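Local structure of amorpha-4,11-diene synthase (Artemisia annua, 4GAX) at residues Glu109-Gly112 and Asp113-Gly117; Ser203-Ile206 and Gln207-Leu210; Ala268-Val271 and Lys272-Ala275. The protein probably cyclises farnesyl diphosphate to a sesquiterpene with release of diphosphate, the deposited form being an alpha-bisabolol synthase mutant. One frame throughout, in Å; residues are numbered along the deposited sequence.

Contact 1 (Glu109-Gly112 and Asp113-Gly117); sequences ETYG and DNWSG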
ATOM      1  N   GLU A 109      23.358   9.586  11.139  1.00 24.94           N
ATOM      2  CA  GLU A 109      24.198  10.587  11.792  1.00 25.88           C
ATOM      3  C   GLU A 109      25.698  10.295  11.683  1.00 29.37           C
ATOM      4  O   GLU A 109      26.512  11.217  11.613  1.00 36.08           O
ATOM      5  CB  GLU A 109      23.820  10.728  13.271  1.00 34.90           C
ATOM      6  CG  GLU A 109      22.413  11.264  13.507  1.00 32.59           C
ATOM      7  CD  GLU A 109      21.959  11.098  14.963  1.00 41.31           C
ATOM      8  OE1 GLU A 109      22.721  10.503  15.761  1.00 38.72           O
ATOM      9  OE2 GLU A 109      20.844  11.560  15.309  1.00 39.97           O
ATOM     10  N   THR A 110      26.070   9.021  11.680  1.00 26.84           N
ATOM     11  CA  THR A 110      27.483   8.660  11.725  1.00 29.57           C
ATOM     12  C   THR A 110      28.157   8.829  10.373  1.00 28.68           C
ATOM     13  O   THR A 110      29.258   9.368  10.287  1.00 26.67           O
ATOM     14  CB  THR A 110      27.682   7.205  12.204  1.00 36.53           C
ATOM     15  OG1 THR A 110      27.027   7.025  13.468  1.00 37.79           O
ATOM     16  CG2 THR A 110      29.170   6.878  12.336  1.00 33.97           C
ATOM     17  N   TYR A 111      27.492   8.384   9.312  1.00 25.51           N
ATOM     18  CA  TYR A 111      28.135   8.348   8.009  1.00 27.32           C
ATOM     19  C   TYR A 111      27.578   9.416   7.077  1.00 29.71           C
ATOM     20  O   TYR A 111      28.163   9.689   6.022  1.00 31.66           O
ATOM     21  CB  TYR A 111      27.995   6.946   7.392  1.00 22.11           C
ATOM     22  CG  TYR A 111      28.554   5.854   8.281  1.00 25.88           C
ATOM     23  CD1 TYR A 111      29.914   5.554   8.272  1.00 31.36           C
ATOM     24  CD2 TYR A 111      27.729   5.134   9.139  1.00 25.07           C
ATOM     25  CE1 TYR A 111      30.437   4.556   9.091  1.00 40.18           C
ATOM     26  CE2 TYR A 111      28.242   4.133   9.964  1.00 29.52           C
ATOM     27  CZ  TYR A 111      29.599   3.851   9.933  1.00 34.24           C
ATOM     28  OH  TYR A 111      30.120   2.864  10.745  1.00 31.85           O
ATOM     29  N   GLY A 112      26.465  10.030   7.479  1.00 29.27           N
ATOM     30  CA  GLY A 112      25.757  10.960   6.620  1.00 27.99           C
ATOM     31  C   GLY A 112      25.553  10.386   5.223  1.00 28.80           C
ATOM     32  O   GLY A 112      25.144   9.235   5.057  1.00 20.97           O
ATOM     33  N   ASP A 113      25.868  11.183   4.211  1.00 23.89           N
ATOM     34  CA  ASP A 113      25.751  10.745   2.826  1.00 26.54           C
ATOM     35  C   ASP A 113      26.987   9.971   2.356  1.00 33.66           C
ATOM     36  O   ASP A 113      27.077   9.590   1.188  1.00 31.95           O
ATOM     37  CB  ASP A 113      25.536  11.970   1.937  1.00 32.93           C
ATOM     38  CG  ASP A 113      24.934  11.623   0.594  1.00 39.69           C
ATOM     39  OD1 ASP A 113      24.005  10.778   0.523  1.00 37.39           O
ATOM     40  OD2 ASP A 113      25.402  12.214  -0.392  1.00 41.75           O
ATOM     41  N   ASN A 114      27.930   9.723   3.262  1.00 23.72           N
ATOM     42  CA  ASN A 114      29.244   9.208   2.844  1.00 28.81           C
ATOM     43  C   ASN A 114      29.551   7.758   3.214  1.00 32.98           C
ATOM     44  O   ASN A 114      30.710   7.406   3.447  1.00 33.27           O
ATOM     45  CB  ASN A 114      30.366  10.105   3.375  1.00 28.97           C
ATOM     46  CG  ASN A 114      30.209  11.545   2.945  1.00 36.59           C
ATOM     47  OD1 ASN A 114      30.216  11.853   1.746  1.00 37.09           O
ATOM     48  ND2 ASN A 114      30.075  12.441   3.919  1.00 38.32           N
ATOM     49  N   TRP A 115      28.522   6.922   3.278  1.00 24.82           N
ATOM     50  CA  TRP A 115      28.729   5.483   3.439  1.00 24.04           C
ATOM     51  C   TRP A 115      29.623   4.950   2.332  1.00 30.80           C
ATOM     52  O   TRP A 115      29.426   5.265   1.152  1.00 32.67           O
ATOM     53  CB  TRP A 115      27.398   4.741   3.341  1.00 19.18           C
ATOM     54  CG  TRP A 115      27.498   3.258   3.582  1.00 20.10           C
ATOM     55  CD1 TRP A 115      27.747   2.281   2.648  1.00 22.97           C
ATOM     56  CD2 TRP A 115      27.342   2.583   4.841  1.00 20.66           C
ATOM     57  NE1 TRP A 115      27.758   1.047   3.254  1.00 19.93           N
ATOM     58  CE2 TRP A 115      27.503   1.201   4.597  1.00 23.75           C
ATOM     59  CE3 TRP A 115      27.086   3.013   6.154  1.00 24.83           C
ATOM     60  CZ2 TRP A 115      27.417   0.248   5.610  1.00 28.53           C
ATOM     61  CZ3 TRP A 115      26.997   2.074   7.155  1.00 20.51           C
ATOM     62  CH2 TRP A 115      27.168   0.702   6.878  1.00 30.39           C
ATOM     63  N   SER A 116      30.596   4.131   2.707  1.00 29.19           N
ATOM     64  CA  SER A 116      31.446   3.478   1.722  1.00 38.21           C
ATOM     65  C   SER A 116      31.906   2.135   2.254  1.00 50.36           C
ATOM     66  O   SER A 116      33.095   1.931   2.484  1.00 68.21           O
ATOM     67  CB  SER A 116      32.670   4.343   1.402  1.00 42.38           C
ATOM     68  OG  SER A 116      33.518   4.458   2.537  1.00 45.85           O
ATOM     69  N   GLY A 117      30.975   1.218   2.464  1.00 63.27           N
ATOM     70  CA  GLY A 117      31.347  -0.088   2.966  1.00 67.56           C
ATOM     71  C   GLY A 117      30.809  -1.201   2.093  1.00 56.76           C
ATOM     72  O   GLY A 117      30.357  -0.964   0.963  1.00 51.27           O
TER
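Y111 and W115 meet edge to face where helix 97-111 gives out and the chain doubles back through a type II' beta turn, Y111 to N114, in the all-helical N-terminal domain of a terpene synthase. The side chain of Y111 can be followed outward. Its CB starts 4.1 Å from W115 N, a buried amide that finds no acceptor in the model. CG lies anti to the carbonyl carbon (chi1 -57°), which turns the ring toward W115. CG and CD2 then meet W115 CE3, and CE2 approaches W115 CZ3 at 3.7 Å, so the benzene edge of the indole rests on the rim of one tyrosine face. The two six-membered rings have centroids 4.9 Å apart and planes inclined at 71°. Over the centre of the opposite face sits the methyl CG2 of T110, and the ring is thus held from both sides. At the tip, OH is hydrogen-bonded to H77 ND1 on helix 77-89, a polar end that tyrosine supplies and phenylalanine lacks. Replacement by an alanine would probably leave a gap between the T110 methyl and the indole edge and cost H77 its hydroxyl partner.

The turn itself is closed by N114 N donating to Y111 O at 2.8 Å, with an N-H...O angle of 151°. G112 suits the second position, where phi is positive and a CB would collide with D113 N. D113 turns its carboxylate away from the helix end, though CB still touches G112, and OD1 accepts from T135 N. The indole is fixed beyond the tyrosine too: its rings stack with W123, and W115 NE1 donates to the carbonyl oxygen of A118.

Contact 2 (Ser203-Ile206 and Gln207-Leu210); sequences STEI and QRAL
E205 and R208 run side by side and point the same way, their carboxylate and guanidinium planes turned 48° from each other. One nitrogen makes both bonds: R208 NH1 donates to E205 OE2 at 2.9 Å and more weakly to E205 OE1 at 3.3 Å, a salt bridge made through a single NH2 group. Seen from the arginine, the carboxylate lies at the edge of the guanidinium and near its plane; seen from the glutamate, NH1 comes to the syn side of OE2 but 32° out of the carboxylate plane. E205 reaches it by extending CG away from its backbone N and then folding at chi2, while R208 takes the tight rotamer with CG between N and carbonyl carbon (chi1 57°), which lays CG 3.1 Å from E205 O and CD beside OE1. The other end of the guanidinium is held from outside, where NH2 forms a salt bridge with E222 and a bond to Q225 on helix 219-232; E205 lies against Y226 and F229 of that helix.

This is the i to i+3 pairing of an alpha helix, here helix 200-211 of the N-terminal domain, whose backbone bonds, such as Q207 N to S203 O (2.9 Å), set the spacing. On an apolar flank I206 and L210, one turn apart, also lie side by side pointing the same way, I206 CG2 touching L210 CD1 at 3.9 Å. Branched aliphatic chains suit this flank because both pack on L188 of helix 175-194. A209, whose methyl lies against L161 and E165 of helix 157-167, suits a close helix-helix approach. S203 OG, near the start of the helix, bonds to A192 O and T195 OG1, and Q207 OE1 accepts from K211 NZ.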
ATOM      1  N   SER A 203      16.975 -19.103  -7.927  1.00 29.01           N
ATOM      2  CA  SER A 203      16.341 -18.704  -9.188  1.00 25.35           C
ATOM      3  C   SER A 203      15.002 -18.059  -8.906  1.00 25.26           C
ATOM      4  O   SER A 203      14.692 -16.984  -9.421  1.00 24.14           O
ATOM      5  CB  SER A 203      16.144 -19.918 -10.108  1.00 20.77           C
ATOM      6  OG  SER A 203      17.394 -20.348 -10.607  1.00 39.25           O
ATOM      7  N   THR A 204      14.223 -18.720  -8.055  1.00 27.14           N
ATOM      8  CA  THR A 204      12.907 -18.233  -7.673  1.00 28.11           C
ATOM      9  C   THR A 204      12.987 -16.867  -7.000  1.00 26.84           C
ATOM     10  O   THR A 204      12.201 -15.973  -7.306  1.00 19.37           O
ATOM     11  CB  THR A 204      12.175 -19.270  -6.794  1.00 28.00           C
ATOM     12  OG1 THR A 204      11.823 -20.385  -7.618  1.00 26.47           O
ATOM     13  CG2 THR A 204      10.915 -18.685  -6.180  1.00 34.14           C
ATOM     14  N   GLU A 205      13.936 -16.703  -6.087  1.00 22.70           N
ATOM     15  CA  GLU A 205      14.085 -15.434  -5.391  1.00 26.63           C
ATOM     16  C   GLU A 205      14.493 -14.284  -6.326  1.00 25.42           C
ATOM     17  O   GLU A 205      13.985 -13.159  -6.194  1.00 24.71           O
ATOM     18  CB  GLU A 205      15.076 -15.566  -4.237  1.00 29.91           C
ATOM     19  CG  GLU A 205      15.181 -14.324  -3.368  1.00 31.49           C
ATOM     20  CD  GLU A 205      13.926 -14.070  -2.535  1.00 33.59           C
ATOM     21  OE1 GLU A 205      13.015 -14.933  -2.497  1.00 33.29           O
ATOM     22  OE2 GLU A 205      13.864 -12.998  -1.902  1.00 25.11           O
ATOM     23  N   ILE A 206      15.397 -14.559  -7.265  1.00 21.90           N
ATOM     24  CA  ILE A 206      15.727 -13.569  -8.300  1.00 19.36           C
ATOM     25  C   ILE A 206      14.493 -13.255  -9.167  1.00 20.72           C
ATOM     26  O   ILE A 206      14.183 -12.105  -9.439  1.00 23.50           O
ATOM     27  CB  ILE A 206      16.838 -14.088  -9.213  1.00 22.17           C
ATOM     28  CG1 ILE A 206      18.113 -14.319  -8.396  1.00 21.91           C
ATOM     29  CG2 ILE A 206      17.099 -13.109 -10.367  1.00 18.46           C
ATOM     30  CD1 ILE A 206      19.190 -15.093  -9.162  1.00 20.28           C
ATOM     31  N   GLN A 207      13.783 -14.281  -9.607  1.00 18.70           N
ATOM     32  CA  GLN A 207      12.665 -14.048 -10.517  1.00 18.50           C
ATOM     33  C   GLN A 207      11.502 -13.324  -9.838  1.00 19.61           C
ATOM     34  O   GLN A 207      10.822 -12.520 -10.474  1.00 21.45           O
ATOM     35  CB  GLN A 207      12.220 -15.347 -11.190  1.00 21.28           C
ATOM     36  CG  GLN A 207      12.431 -15.361 -12.719  1.00 44.91           C
ATOM     37  CD  GLN A 207      11.965 -14.066 -13.439  1.00 64.97           C
ATOM     38  OE1 GLN A 207      10.916 -13.478 -13.118  1.00 57.60           O
ATOM     39  NE2 GLN A 207      12.754 -13.630 -14.430  1.00 52.09           N
ATOM     40  N   ARG A 208      11.292 -13.545  -8.542  1.00 23.62           N
ATOM     41  CA  ARG A 208      10.235 -12.773  -7.870  1.00 24.27           C
ATOM     42  C   ARG A 208      10.613 -11.294  -7.823  1.00 26.96           C
ATOM     43  O   ARG A 208       9.778 -10.435  -8.094  1.00 24.78           O
ATOM     44  CB  ARG A 208       9.856 -13.317  -6.476  1.00 36.47           C
ATOM     45  CG  ARG A 208      10.980 -13.430  -5.459  1.00 38.20           C
ATOM     46  CD  ARG A 208      10.460 -13.982  -4.108  1.00 38.08           C
ATOM     47  NE  ARG A 208       9.553 -13.050  -3.469  1.00 46.41           N
ATOM     48  CZ  ARG A 208       9.865 -12.253  -2.447  1.00 35.19           C
ATOM     49  NH1 ARG A 208      11.069 -12.279  -1.883  1.00 34.32           N
ATOM     50  NH2 ARG A 208       8.951 -11.425  -1.979  1.00 32.85           N
ATOM     51  N   ALA A 209      11.877 -11.004  -7.515  1.00 22.06           N
ATOM     52  CA  ALA A 209      12.360  -9.627  -7.497  1.00 23.92           C
ATOM     53  C   ALA A 209      12.200  -8.956  -8.865  1.00 22.88           C
ATOM     54  O   ALA A 209      11.763  -7.800  -8.959  1.00 19.25           O
ATOM     55  CB  ALA A 209      13.818  -9.583  -7.041  1.00 21.85           C
ATOM     56  N   LEU A 210      12.566  -9.678  -9.922  1.00 15.03           N
ATOM     57  CA  LEU A 210      12.423  -9.155 -11.281  1.00 19.53           C
ATOM     58  C   LEU A 210      10.957  -8.896 -11.662  1.00 28.77           C
ATOM     59  O   LEU A 210      10.650  -7.944 -12.394  1.00 23.52           O
ATOM     60  CB  LEU A 210      13.071 -10.116 -12.286  1.00 23.04           C
ATOM     61  CG  LEU A 210      14.596 -10.255 -12.185  1.00 23.05           C
ATOM     62  CD1 LEU A 210      15.122 -11.259 -13.210  1.00 21.90           C
ATOM     63  CD2 LEU A 210      15.278  -8.904 -12.356  1.00 26.02           C
TER

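Contact 3 (Ala268-Val271 and Lys272-Ala275); sequences AFDV and KNNA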
ATOM      1  N   ALA A 268     -24.886  -7.676   8.667  1.00 27.02           N
ATOM      2  CA  ALA A 268     -26.042  -7.036   9.291  1.00 26.35           C
ATOM      3  C   ALA A 268     -26.700  -6.083   8.312  1.00 26.24           C
ATOM      4  O   ALA A 268     -27.926  -5.946   8.284  1.00 34.88           O
ATOM      5  CB  ALA A 268     -25.614  -6.282  10.537  1.00 31.02           C
ATOM      6  N   PHE A 269     -25.871  -5.422   7.508  1.00 25.71           N
ATOM      7  CA  PHE A 269     -26.359  -4.457   6.537  1.00 24.09           C
ATOM      8  C   PHE A 269     -27.254  -5.109   5.475  1.00 32.42           C
ATOM      9  O   PHE A 269     -28.146  -4.452   4.904  1.00 29.72           O
ATOM     10  CB  PHE A 269     -25.191  -3.693   5.900  1.00 28.40           C
ATOM     11  CG  PHE A 269     -25.622  -2.727   4.836  1.00 30.37           C
ATOM     12  CD1 PHE A 269     -26.501  -1.695   5.141  1.00 25.46           C
ATOM     13  CD2 PHE A 269     -25.159  -2.847   3.531  1.00 34.89           C
ATOM     14  CE1 PHE A 269     -26.926  -0.800   4.154  1.00 34.11           C
ATOM     15  CE2 PHE A 269     -25.575  -1.951   2.541  1.00 29.91           C
ATOM     16  CZ  PHE A 269     -26.461  -0.930   2.857  1.00 32.84           C
ATOM     17  N   ASP A 270     -27.023  -6.399   5.231  1.00 30.02           N
ATOM     18  CA  ASP A 270     -27.878  -7.188   4.344  1.00 31.42           C
ATOM     19  C   ASP A 270     -27.921  -6.541   2.963  1.00 30.83           C
ATOM     20  O   ASP A 270     -28.970  -6.089   2.505  1.00 31.48           O
ATOM     21  CB  ASP A 270     -29.285  -7.302   4.932  1.00 35.58           C
ATOM     22  CG  ASP A 270     -30.112  -8.388   4.261  1.00 44.03           C
ATOM     23  OD1 ASP A 270     -29.513  -9.334   3.698  1.00 47.63           O
ATOM     24  OD2 ASP A 270     -31.356  -8.293   4.300  1.00 32.94           O
ATOM     25  N   VAL A 271     -26.762  -6.505   2.312  1.00 34.96           N
ATOM     26  CA  VAL A 271     -26.566  -5.746   1.082  1.00 27.58           C
ATOM     27  C   VAL A 271     -27.439  -6.201  -0.086  1.00 30.72           C
ATOM     28  O   VAL A 271     -27.915  -5.376  -0.872  1.00 36.23           O
ATOM     29  CB  VAL A 271     -25.064  -5.725   0.668  1.00 38.15           C
ATOM     30  CG1 VAL A 271     -24.616  -7.089   0.150  1.00 41.24           C
ATOM     31  CG2 VAL A 271     -24.795  -4.634  -0.363  1.00 38.94           C
ATOM     32  N   LYS A 272     -27.683  -7.503  -0.191  1.00 35.83           N
ATOM     33  CA  LYS A 272     -28.445  -8.008  -1.328  1.00 36.93           C
ATOM     34  C   LYS A 272     -29.878  -7.496  -1.284  1.00 40.07           C
ATOM     35  O   LYS A 272     -30.520  -7.360  -2.315  1.00 39.37           O
ATOM     36  CB  LYS A 272     -28.395  -9.533  -1.406  1.00 40.78           C
ATOM     37  CG  LYS A 272     -29.089 -10.267  -0.267  1.00 56.89           C
ATOM     38  CD  LYS A 272     -28.160 -11.304   0.360  1.00 68.71           C
ATOM     39  CE  LYS A 272     -27.438 -12.147  -0.696  1.00 74.25           C
ATOM     40  NZ  LYS A 272     -28.372 -13.015  -1.470  1.00 75.69           N
ATOM     41  N   ASN A 273     -30.358  -7.178  -0.086  1.00 40.36           N
ATOM     42  CA  ASN A 273     -31.678  -6.576   0.064  1.00 39.21           C
ATOM     43  C   ASN A 273     -31.670  -5.050   0.129  1.00 42.84           C
ATOM     44  O   ASN A 273     -32.549  -4.393  -0.432  1.00 44.57           O
ATOM     45  CB  ASN A 273     -32.378  -7.137   1.301  1.00 33.97           C
ATOM     46  CG  ASN A 273     -32.875  -8.552   1.095  1.00 45.94           C
ATOM     47  OD1 ASN A 273     -33.309  -8.918  -0.001  1.00 43.05           O
ATOM     48  ND2 ASN A 273     -32.808  -9.361   2.148  1.00 48.90           N
ATOM     49  N   ASN A 274     -30.670  -4.485   0.800  1.00 33.66           N
ATOM     50  CA  ASN A 274     -30.665  -3.054   1.081  1.00 31.52           C
ATOM     51  C   ASN A 274     -29.861  -2.225   0.080  1.00 35.39           C
ATOM     52  O   ASN A 274     -29.924  -0.992   0.094  1.00 35.73           O
ATOM     53  CB  ASN A 274     -30.185  -2.803   2.514  1.00 29.11           C
ATOM     54  CG  ASN A 274     -31.170  -3.320   3.545  1.00 33.40           C
ATOM     55  OD1 ASN A 274     -32.354  -2.971   3.515  1.00 34.92           O
ATOM     56  ND2 ASN A 274     -30.696  -4.184   4.445  1.00 33.79           N
ATOM     57  N   ALA A 275     -29.122  -2.906  -0.792  1.00 35.43           N
ATOM     58  CA  ALA A 275     -28.420  -2.241  -1.891  1.00 37.99           C
ATOM     59  C   ALA A 275     -28.175  -3.212  -3.043  1.00 37.51           C
ATOM     60  O   ALA A 275     -27.030  -3.536  -3.351  1.00 33.82           O
ATOM     61  CB  ALA A 275     -27.106  -1.659  -1.405  1.00 39.22           C
TER
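N274 lies across the F269 ring at a break between two helices: helix 238-269 ends, D270 turns with positive phi (58°), and the short helix 271-274 follows, in the part of the chain belonging to the metal-binding family domain.

Hydrogen bonds stitch the break. N274 ND2 donates to F269 O at 2.6 Å, the acceptor lying near the amide plane, so the asparagine amide supplies a donor to this carbonyl at the helix end. D270 O takes two amides, N274 N at 2.9 Å in the carbonyl plane and N273 N from above it. D270 stands at the N-cap position, yet its carboxylate makes no capping bond. Instead, with CG anti to its own N (chi1 -165°), OD2 accepts from N273 ND2 at 2.8 Å on the syn side, carboxylate and amide planes standing 84° apart.

Apolar contacts fill the inner side. N274 CB lies over one face of the F269 ring, which packs against L314 of helix 299-322 and P352 and L356 of helix 351-370, seating the break on both helices. A275, small enough to fit beside the ring, places CB 4.2 Å from F269 CE2 and 3.9 Å from V271 CG2.

Along the chain the three contacts come in series. Contacts 1 and 2 share the N-terminal domain, the first closing helix 97-111 and the second lying within helix 200-211; their centres are 30 Å apart and their nearest atoms about 20 Å. Contact 3, where helix 238-269 passes into helix 271-274, belongs to the metal-binding domain, with its centre 44 Å from that of contact 2 and 58 Å from that of contact 1, on the far side of the chain's centre from contact 1. None touches another. They are separate local features of a two-domain helical enzyme: two mark the ends of helices, and one lies inside a helix.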